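PDB 2VK9: alpha-toxin from Clostridium novyi, which belongs to the large clostridial toxins and is represented here by its catalytic domain, a GT-A-type fold preceded by a helical N-terminal region. Local coordinates for residues E44-L49 against S81-L86; K88-S93 against K364-E369. One frame throughout, in Å; residues are numbered along the deposited sequence.

Contact 1. Residues E44-L49 against S81-L86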
loop_
_atom_site.group_PDB
_atom_site.type_symbol
_atom_site.label_atom_id
_atom_site.label_comp_id
_atom_site.label_asym_id
_atom_site.label_seq_id
_atom_site.Cartn_x
_atom_site.Cartn_y
_atom_site.Cartn_z
ATOM N N GLU A 44 4.545 27.920 0.801
ATOM C CA GLU A 44 5.650 28.783 0.379
ATOM C C GLU A 44 6.839 28.728 1.328
ATOM O O GLU A 44 7.981 28.913 0.900
ATOM C CB GLU A 44 5.198 30.222 0.138
ATOM C CG GLU A 44 4.403 30.397 -1.182
ATOM C CD GLU A 44 5.158 29.902 -2.433
ATOM O OE1 GLU A 44 6.158 30.545 -2.823
ATOM O OE2 GLU A 44 4.740 28.880 -3.029
ATOM N N ILE A 45 6.570 28.464 2.607
ATOM C CA ILE A 45 7.620 28.159 3.570
ATOM C C ILE A 45 8.266 26.832 3.191
ATOM O O ILE A 45 9.484 26.706 3.228
ATOM C CB ILE A 45 7.095 28.106 5.018
ATOM C CG1 ILE A 45 6.493 29.453 5.409
ATOM C CG2 ILE A 45 8.205 27.758 5.996
ATOM C CD1 ILE A 45 5.707 29.411 6.702
ATOM N N TYR A 46 7.464 25.847 2.803
ATOM C CA TYR A 46 8.033 24.565 2.398
ATOM C C TYR A 46 8.908 24.719 1.159
ATOM O O TYR A 46 9.954 24.086 1.068
ATOM C CB TYR A 46 6.963 23.499 2.168
ATOM C CG TYR A 46 7.530 22.168 1.733
ATOM C CD1 TYR A 46 7.852 21.188 2.662
ATOM C CD2 TYR A 46 7.748 21.889 0.387
ATOM C CE1 TYR A 46 8.372 19.966 2.266
ATOM C CE2 TYR A 46 8.275 20.671 -0.017
ATOM C CZ TYR A 46 8.582 19.717 0.925
ATOM O OH TYR A 46 9.096 18.516 0.512
ATOM N N SER A 47 8.486 25.554 0.212
ATOM C CA SER A 47 9.274 25.783 -0.998
ATOM C C SER A 47 10.577 26.527 -0.702
ATOM O O SER A 47 11.604 26.244 -1.324
ATOM C CB SER A 47 8.465 26.526 -2.064
ATOM O OG SER A 47 8.327 27.897 -1.729
ATOM N N LYS A 48 10.535 27.469 0.242
ATOM C CA LYS A 48 11.736 28.201 0.648
ATOM C C LYS A 48 12.756 27.324 1.369
ATOM O O LYS A 48 13.964 27.485 1.176
ATOM C CB LYS A 48 11.389 29.433 1.478
ATOM C CG LYS A 48 11.132 30.663 0.627
ATOM C CD LYS A 48 10.761 31.861 1.478
ATOM C CE LYS A 48 10.203 32.977 0.608
ATOM N NZ LYS A 48 10.074 34.253 1.383
ATOM N N LEU A 49 12.274 26.394 2.183
ATOM C CA LEU A 49 13.143 25.385 2.782
ATOM C C LEU A 49 13.682 24.452 1.701
ATOM O O LEU A 49 14.789 23.930 1.814
ATOM C CB LEU A 49 12.389 24.582 3.843
ATOM C CG LEU A 49 11.964 25.321 5.109
ATOM C CD1 LEU A 49 10.893 24.541 5.836
ATOM C CD2 LEU A 49 13.162 25.560 6.011
ATOM N N SER A 81 14.433 19.801 10.954
ATOM C CA SER A 81 13.850 20.160 12.240
ATOM C C SER A 81 12.874 21.303 12.074
ATOM O O SER A 81 11.911 21.415 12.826
ATOM C CB SER A 81 14.937 20.544 13.240
ATOM O OG SER A 81 15.608 19.382 13.699
ATOM N N GLU A 82 13.134 22.149 11.085
ATOM C CA GLU A 82 12.256 23.258 10.789
ATOM C C GLU A 82 11.025 22.743 10.060
ATOM O O GLU A 82 9.928 23.251 10.264
ATOM C CB GLU A 82 12.985 24.322 9.967
ATOM C CG GLU A 82 12.165 25.578 9.688
ATOM C CD GLU A 82 12.048 26.520 10.886
ATOM O OE1 GLU A 82 12.549 26.197 11.994
ATOM O OE2 GLU A 82 11.454 27.610 10.707
ATOM N N LEU A 83 11.216 21.729 9.217
ATOM C CA LEU A 83 10.105 21.081 8.522
ATOM C C LEU A 83 9.187 20.444 9.556
ATOM O O LEU A 83 7.976 20.639 9.513
ATOM C CB LEU A 83 10.625 20.027 7.545
ATOM C CG LEU A 83 9.839 19.691 6.276
ATOM C CD1 LEU A 83 10.612 18.704 5.460
ATOM C CD2 LEU A 83 8.511 19.094 6.573
ATOM N N ARG A 84 9.789 19.710 10.490
ATOM C CA ARG A 84 9.089 19.108 11.620
ATOM C C ARG A 84 8.243 20.097 12.413
ATOM O O ARG A 84 7.120 19.772 12.793
ATOM C CB ARG A 84 10.078 18.409 12.552
ATOM C CG ARG A 84 10.474 17.044 12.065
ATOM C CD ARG A 84 11.576 16.419 12.896
ATOM N NE ARG A 84 11.096 15.878 14.168
ATOM C CZ ARG A 84 11.893 15.344 15.099
ATOM N NH1 ARG A 84 13.214 15.273 14.893
ATOM N NH2 ARG A 84 11.380 14.880 16.240
ATOM N N GLU A 85 8.777 21.293 12.662
ATOM C CA GLU A 85 8.038 22.326 13.381
ATOM C C GLU A 85 6.903 22.886 12.541
ATOM O O GLU A 85 5.827 23.177 13.054
ATOM C CB GLU A 85 8.963 23.462 13.832
ATOM C CG GLU A 85 9.757 23.173 15.114
ATOM C CD GLU A 85 8.874 22.822 16.322
ATOM O OE1 GLU A 85 7.912 23.582 16.618
ATOM O OE2 GLU A 85 9.156 21.781 16.976
ATOM N N LEU A 86 7.151 23.024 11.246
ATOM C CA LEU A 86 6.158 23.572 10.337
ATOM C C LEU A 86 4.968 22.633 10.220
ATOM O O LEU A 86 3.825 23.081 10.206
ATOM C CB LEU A 86 6.763 23.840 8.955
ATOM C CG LEU A 86 5.837 24.570 7.967
ATOM C CD1 LEU A 86 5.485 25.981 8.462
ATOM C CD2 LEU A 86 6.451 24.618 6.569
#
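Ile45 and Leu86 form the tightest part of this helix pair, which illustrates how two helices set rather far apart can be bridged by side chains, mostly apolar, with no hydrogen bond across. CD2 of Leu86 comes within 3.6 Å of CG2 of Ile45 and also touches CB of the same residue, while its other methyl, CD1, lies 3.9 Å from CD1 of Ile45. Both methyls of the leucine thus lie against the isoleucine, and the two side chains run obliquely to each other. Leu86 CG, anti to the backbone N (chi1 -173°), carries both methyls toward Ile45.

The segments run almost exactly antiparallel, with an angle of 174° between their directions, and their axes approach to 10.9 Å at the closest, a gap filled by side chains. Elsewhere the touch is lighter. The Tyr46 ring meets Leu83 through a single atom pair, CE1 to CD1 at 4.1 Å. At the far end of the contact, Leu49 lies roughly perpendicular to Glu82 and rests CD2 on the aliphatic CG at 3.8 Å, which uses the acid as a hydrocarbon and keeps its carboxylate out of the contact.

The closest packing is therefore on the partly exposed Ile45-Leu86 side, whereas the looser touch joins the buried Tyr46 and Leu83. Glu44, Ser81 and Glu85 are exposed and take no part; Ser47 OG bonds back to Glu44 O of its own helix.

Helix 42-62 and helix 69-90 are joined on one flank by Phe33 of helix 21-35, which touches Ile45, Leu49 and Glu82. On another flank Phe490 packs against Tyr46, Leu49 and Leu83, and the tyrosine hydroxyl bonds to Thr487 O in helix 477-488, tying the N-terminal helices to the body of the chain.

Contact 2. Residues K88-S93 against K364-E369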
loop_
_atom_site.group_PDB
_atom_site.type_symbol
_atom_site.label_atom_id
_atom_site.label_comp_id
_atom_site.label_asym_id
_atom_site.label_seq_id
_atom_site.Cartn_x
_atom_site.Cartn_y
_atom_site.Cartn_z
ATOM N N LYS A 88 4.014 20.362 12.474
ATOM C CA LYS A 88 3.305 20.306 13.752
ATOM C C LYS A 88 2.354 21.464 14.008
ATOM O O LYS A 88 1.293 21.265 14.608
ATOM C CB LYS A 88 4.278 20.162 14.922
ATOM C CG LYS A 88 4.726 18.734 15.115
ATOM C CD LYS A 88 5.751 18.591 16.229
ATOM C CE LYS A 88 6.394 17.192 16.184
ATOM N NZ LYS A 88 7.549 17.062 17.134
ATOM N N ASN A 89 2.707 22.666 13.566
ATOM C CA ASN A 89 1.836 23.804 13.843
ATOM C C ASN A 89 0.995 24.238 12.646
ATOM O O ASN A 89 0.253 25.211 12.714
ATOM C CB ASN A 89 2.607 24.962 14.508
ATOM C CG ASN A 89 3.228 25.907 13.505
ATOM O OD1 ASN A 89 4.160 25.547 12.785
ATOM N ND2 ASN A 89 2.720 27.134 13.461
ATOM N N SER A 90 1.104 23.491 11.556
ATOM C CA SER A 90 0.214 23.677 10.421
ATOM C C SER A 90 -0.887 22.637 10.480
ATOM O O SER A 90 -1.811 22.655 9.671
ATOM C CB SER A 90 0.967 23.581 9.091
ATOM O OG SER A 90 1.599 22.322 8.953
ATOM N N ARG A 91 -0.779 21.713 11.428
ATOM C CA ARG A 91 -1.908 20.852 11.727
ATOM C C ARG A 91 -2.711 21.434 12.888
ATOM O O ARG A 91 -3.380 20.727 13.639
ATOM C CB ARG A 91 -1.504 19.388 11.942
ATOM C CG ARG A 91 -0.465 19.097 12.984
ATOM C CD ARG A 91 -0.356 17.593 13.135
ATOM N NE ARG A 91 1.025 17.123 13.234
ATOM C CZ ARG A 91 1.407 15.868 12.998
ATOM N NH1 ARG A 91 0.511 14.951 12.645
ATOM N NH2 ARG A 91 2.683 15.522 13.107
ATOM N N THR A 92 -2.653 22.750 13.014
ATOM C CA THR A 92 -3.457 23.423 13.998
ATOM C C THR A 92 -4.680 24.018 13.292
ATOM O O THR A 92 -4.567 24.626 12.214
ATOM C CB THR A 92 -2.610 24.425 14.821
ATOM O OG1 THR A 92 -2.782 24.138 16.213
ATOM C CG2 THR A 92 -2.975 25.890 14.534
ATOM N N SER A 93 -5.854 23.783 13.871
ATOM C CA SER A 93 -7.120 24.182 13.251
ATOM C C SER A 93 -7.252 23.802 11.754
ATOM O O SER A 93 -7.650 24.618 10.920
ATOM C CB SER A 93 -7.380 25.681 13.478
ATOM O OG SER A 93 -6.615 26.476 12.583
ATOM N N LYS A 364 -6.763 16.166 13.172
ATOM C CA LYS A 364 -5.858 17.253 12.759
ATOM C C LYS A 364 -4.817 16.747 11.755
ATOM O O LYS A 364 -4.163 15.741 11.989
ATOM C CB LYS A 364 -5.128 17.900 13.947
ATOM C CG LYS A 364 -5.925 18.148 15.206
ATOM C CD LYS A 364 -6.845 19.338 15.107
ATOM C CE LYS A 364 -7.555 19.559 16.460
ATOM N NZ LYS A 364 -8.881 20.270 16.335
ATOM N N ILE A 365 -4.657 17.440 10.643
ATOM C CA ILE A 365 -3.693 17.004 9.647
ATOM C C ILE A 365 -3.097 18.181 8.886
ATOM O O ILE A 365 -3.818 19.073 8.434
ATOM C CB ILE A 365 -4.279 15.951 8.672
ATOM C CG1 ILE A 365 -3.193 15.444 7.728
ATOM C CG2 ILE A 365 -5.425 16.524 7.878
ATOM C CD1 ILE A 365 -3.483 14.094 7.109
ATOM N N SER A 366 -1.776 18.177 8.756
ATOM C CA SER A 366 -1.080 19.216 8.020
ATOM C C SER A 366 -1.265 18.989 6.520
ATOM O O SER A 366 -1.268 17.845 6.066
ATOM C CB SER A 366 0.406 19.208 8.382
ATOM O OG SER A 366 1.090 20.239 7.695
ATOM N N GLN A 367 -1.415 20.071 5.758
ATOM C CA GLN A 367 -1.533 19.971 4.301
ATOM C C GLN A 367 -0.259 19.445 3.620
ATOM O O GLN A 367 -0.251 19.196 2.415
ATOM C CB GLN A 367 -1.938 21.311 3.690
ATOM C CG GLN A 367 -0.861 22.371 3.758
ATOM C CD GLN A 367 -1.160 23.575 2.871
ATOM O OE1 GLN A 367 -1.694 23.441 1.746
ATOM N NE2 GLN A 367 -0.809 24.768 3.370
ATOM N N LEU A 368 0.808 19.283 4.397
ATOM C CA LEU A 368 2.081 18.789 3.895
ATOM C C LEU A 368 2.195 17.270 4.011
ATOM O O LEU A 368 2.935 16.650 3.246
ATOM C CB LEU A 368 3.234 19.442 4.659
ATOM C CG LEU A 368 3.481 20.958 4.549
ATOM C CD1 LEU A 368 4.494 21.396 5.593
ATOM C CD2 LEU A 368 3.932 21.370 3.149
ATOM N N GLU A 369 1.461 16.680 4.958
ATOM C CA GLU A 369 1.613 15.265 5.318
ATOM C C GLU A 369 0.449 14.380 4.833
ATOM O O GLU A 369 -0.585 14.870 4.387
ATOM C CB GLU A 369 1.802 15.123 6.850
ATOM C CG GLU A 369 0.547 15.484 7.700
ATOM C CD GLU A 369 0.777 15.547 9.243
ATOM O OE1 GLU A 369 1.813 15.041 9.756
ATOM O OE2 GLU A 369 -0.107 16.109 9.949
HETATM O O HOH W 1 -2.141 23.262 6.617
#
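Arg91 and Glu369 both start with CG between the backbone N and the carbonyl carbon (chi1 55° and 68°), and from there their side chains converge, crossing at about a right angle. The guanidinium and carboxylate planes stand 68° apart. Glu369 OE2 lies 3.0 Å from Arg91 NH1, well out of the guanidinium plane, so the salt bridge rests on charge and no N-H points at the oxygen. OE1 sits over one face of the guanidinium, displaced toward its rim.

The same OE2 has a second task: it accepts the backbone N of Ser366 at 2.9 Å, nearly straight, on the anti side of the carboxylate. Glu369 therefore both attracts the arginine and ties down its own loop. Nearer the backbone, Arg91 CB packs 3.4 Å from Ser366 N, and Arg91 O lies 3.3 Å from Lys364 CB. The hydroxyls of Ser366 and Ser90 meet, but their separation is too short to be trusted in detail; Ser90 OG also bonds to Leu86 O and Ile87 O. A water joins Ser90 O to Gln367 N, the latter weakly.

Residues 366-369 make a type I beta turn, closed by Glu369 N to Ser366 O. The arrangement docks the last part of helix 69-90 and the loop after it on the loop leading into strand 371-376, at the edge of the GT-A-type sheet.

How the contacts relate
Helix 69-90 serves both contacts, and their centres are about 12 Å apart. In contact 1 its body lies against another helix of the N-terminal region; in contact 2 its last residues and the loop that follows meet a loop of the catalytic domain, 271 residues further along. Both are partly buried and lie toward the periphery of the chain, but the chemistry changes: the first is apolar, the second rests on charge, hydroxyls, a water and backbone atoms. Leu368 unites them, its CD2 lying 3.8 Å from Tyr46 CB and its CD1 touching Leu86, so the apolar packing of contact 1 extends to one residue of the contact 2 loop.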